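Local coordinates for coclaurine N-methyltransferase (Coptis japonica, PDB 6GKV) that catalyses the N-methylation of coclaurine and related tetrahydroisoquinolines, transferring a methyl group from S-adenosyl-L-methionine in alkaloid biosynthesis, at the interface of chains A and B. Residues are numbered along the deposited sequence; one frame, centred on the assembly and turned at random. Chains: chain A/B, Coclaurine N-methyltransferase.

The interface of chains A and B. Residues chain A 261, 278, 340, 343; chain B 42-45, 48.
The ring of B:Tyr44 turns its CD2–CE2 edge, rather than a face, towards chain A. This tyrosine opens helix 44-58, whose N-terminus is capped by the partner subunit in this homodimeric methyltransferase of the CFA/CMAS family. A:Thr278 brings its methyl CG2 to the ring edge nearly level with the ring, 4.0 Å from B:Tyr44 CD2, while A:Ala261 offers its small CB beside CE2. One face lies against B:Ile48 of the same helix; towards the other leans the thioether of A:Met343, its SD and CE passing by CD2 and CB of the tyrosine, with CE 4.0 Å from B:Tyr44 CB. A flexible, unbranched methionine suits this crossing at about a right angle, bending at its last torsion (84°).

The other flat group, the carboxylate of A:Glu340, provides the cap. Its OE1 accepts a hydrogen bond from the first backbone amide of the helix, B:Tyr44 N, at 2.8 Å on the syn side, tilted somewhat out of the carboxylate plane. Its OE2 takes the hydroxyl of B:Thr43, OG1 at 2.5 Å, from well above that plane (42°). Both donors approach the same face, so the pair of bonds clamps the carboxylate against rotation, and the positive end of the helix dipole probably favours its negative charge. B:Thr43 places its hydroxyl here by setting OG1 anti to the backbone N (chi1 -159°). Replacing A:Glu340 by an alanine would probably leave B:Tyr44 N and the hydroxyl of B:Thr43 without this acceptor, and the helix end without its countercharge from the partner subunit.

A:Thr278, near the end of strand 272-279, lies over the first turn of the helix. Its OG1 points to the backbone of B:Glu45, 3.3 Å from B:Glu45 CA; its CG2 reaches B:Ile48, one turn on from B:Tyr44, meeting B:Ile48 CG1 at 3.9 Å, a hydrophobic touch suited to a beta-branched pair. The methylene stalk of B:Glu45 runs past the carbonyl of A:Thr278, its CB 3.7 Å from that O.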
ATOM      1  N   ALA A 261       4.888   5.783  -0.499  1.00 43.25           N
ATOM      2  CA  ALA A 261       4.897   5.365   0.897  1.00 39.14           C
ATOM      3  C   ALA A 261       4.578   3.869   1.011  1.00 33.26           C
ATOM      4  O   ALA A 261       5.032   3.214   1.942  1.00 31.60           O
ATOM      5  CB  ALA A 261       3.924   6.193   1.710  1.00 35.77           C
ATOM      6  N   THR A 278       4.030   6.569   8.590  1.00 38.36           N
ATOM      7  CA  THR A 278       4.660   7.667   7.887  1.00 40.29           C
ATOM      8  C   THR A 278       4.812   8.827   8.855  1.00 44.99           C
ATOM      9  O   THR A 278       4.453   8.732  10.041  1.00 51.35           O
ATOM     10  CB  THR A 278       3.891   8.142   6.658  1.00 41.25           C
ATOM     11  OG1 THR A 278       2.647   8.735   7.062  1.00 43.56           O
ATOM     12  CG2 THR A 278       3.679   6.994   5.658  1.00 29.59           C
ATOM     13  N   GLU A 340       2.357  17.249   3.258  1.00 37.25           N
ATOM     14  CA  GLU A 340       1.444  16.142   3.024  1.00 39.37           C
ATOM     15  C   GLU A 340       1.532  15.642   1.592  1.00 39.05           C
ATOM     16  O   GLU A 340       0.577  15.092   1.063  1.00 47.18           O
ATOM     17  CB  GLU A 340       0.005  16.578   3.366  1.00 38.63           C
ATOM     18  CG  GLU A 340      -0.214  16.704   4.870  1.00 37.41           C
ATOM     19  CD  GLU A 340      -0.118  15.333   5.568  1.00 41.61           C
ATOM     20  OE1 GLU A 340      -0.652  14.346   5.005  1.00 42.40           O
ATOM     21  OE2 GLU A 340       0.498  15.226   6.661  1.00 42.49           O
ATOM     22  N   MET A 343       7.354  13.019   1.833  1.00 39.27           N
ATOM     23  CA  MET A 343       7.473  12.754   3.254  1.00 38.63           C
ATOM     24  C   MET A 343       8.350  11.543   3.547  1.00 42.27           C
ATOM     25  O   MET A 343       9.025  11.015   2.656  1.00 39.68           O
ATOM     26  CB  MET A 343       6.079  12.546   3.865  1.00 37.88           C
ATOM     27  CG  MET A 343       5.201  11.550   3.076  1.00 39.47           C
ATOM     28  SD  MET A 343       3.519  11.361   3.742  1.00 50.11           S
ATOM     29  CE  MET A 343       2.658  12.727   2.979  1.00 24.55           C
TER
ATOM     30  N   PRO B  42      -6.868  14.080   8.285  1.00 42.44           N
ATOM     31  CA  PRO B  42      -6.145  15.298   7.922  1.00 49.44           C
ATOM     32  C   PRO B  42      -4.669  15.060   7.599  1.00 53.41           C
ATOM     33  O   PRO B  42      -4.132  15.723   6.707  1.00 50.86           O
ATOM     34  CB  PRO B  42      -6.284  16.183   9.177  1.00 47.25           C
ATOM     35  CG  PRO B  42      -7.448  15.670   9.882  1.00 43.77           C
ATOM     36  CD  PRO B  42      -7.456  14.187   9.631  1.00 47.42           C
ATOM     37  N   THR B  43      -4.022  14.142   8.309  1.00 53.58           N
ATOM     38  CA  THR B  43      -2.631  13.851   8.021  1.00 44.31           C
ATOM     39  C   THR B  43      -2.439  12.410   7.562  1.00 44.16           C
ATOM     40  O   THR B  43      -3.150  11.492   7.977  1.00 43.51           O
ATOM     41  CB  THR B  43      -1.736  14.161   9.231  1.00 53.97           C
ATOM     42  OG1 THR B  43      -0.387  14.332   8.783  1.00 83.32           O
ATOM     43  CG2 THR B  43      -1.763  13.067  10.233  1.00 42.34           C
ATOM     44  N   TYR B  44      -1.479  12.218   6.668  1.00 46.08           N
ATOM     45  CA  TYR B  44      -1.240  10.892   6.121  1.00 42.45           C
ATOM     46  C   TYR B  44      -0.662   9.946   7.180  1.00 38.58           C
ATOM     47  O   TYR B  44      -0.841   8.741   7.113  1.00 43.24           O
ATOM     48  CB  TYR B  44      -0.332  10.974   4.904  1.00 30.80           C
ATOM     49  CG  TYR B  44      -0.493   9.774   4.010  1.00 39.21           C
ATOM     50  CD1 TYR B  44      -1.625   9.624   3.220  1.00 43.39           C
ATOM     51  CD2 TYR B  44       0.483   8.788   3.955  1.00 31.79           C
ATOM     52  CE1 TYR B  44      -1.786   8.507   2.398  1.00 37.01           C
ATOM     53  CE2 TYR B  44       0.343   7.698   3.134  1.00 41.26           C
ATOM     54  CZ  TYR B  44      -0.791   7.553   2.358  1.00 42.53           C
ATOM     55  OH  TYR B  44      -0.910   6.443   1.541  1.00 42.28           O
ATOM     56  N   GLU B  45       0.019  10.501   8.166  1.00 34.83           N
ATOM     57  CA  GLU B  45       0.479   9.716   9.287  1.00 36.58           C
ATOM     58  C   GLU B  45      -0.710   9.014   9.971  1.00 49.02           C
ATOM     59  O   GLU B  45      -0.704   7.771  10.112  1.00 53.25           O
ATOM     60  CB  GLU B  45       1.252  10.614  10.269  1.00 32.11           C
ATOM     61  CG  GLU B  45       1.343  10.051  11.661  1.00 45.67           C
ATOM     62  CD  GLU B  45       2.254  10.857  12.536  1.00 58.82           C
ATOM     63  OE1 GLU B  45       2.746  11.895  12.057  1.00 68.63           O
ATOM     64  OE2 GLU B  45       2.475  10.458  13.700  1.00 65.39           O
ATOM     65  N   ILE B  48      -2.471   6.304   7.807  1.00 37.27           N
ATOM     66  CA  ILE B  48      -1.713   5.053   7.834  1.00 39.01           C
ATOM     67  C   ILE B  48      -1.873   4.334   9.172  1.00 41.67           C
ATOM     68  O   ILE B  48      -1.857   3.107   9.232  1.00 45.57           O
ATOM     69  CB  ILE B  48      -0.213   5.298   7.544  1.00 40.58           C
ATOM     70  CG1 ILE B  48      -0.038   5.830   6.115  1.00 35.10           C
ATOM     71  CG2 ILE B  48       0.609   4.010   7.696  1.00 28.65           C
ATOM     72  CD1 ILE B  48      -0.454   4.818   5.043  1.00 32.13           C
TER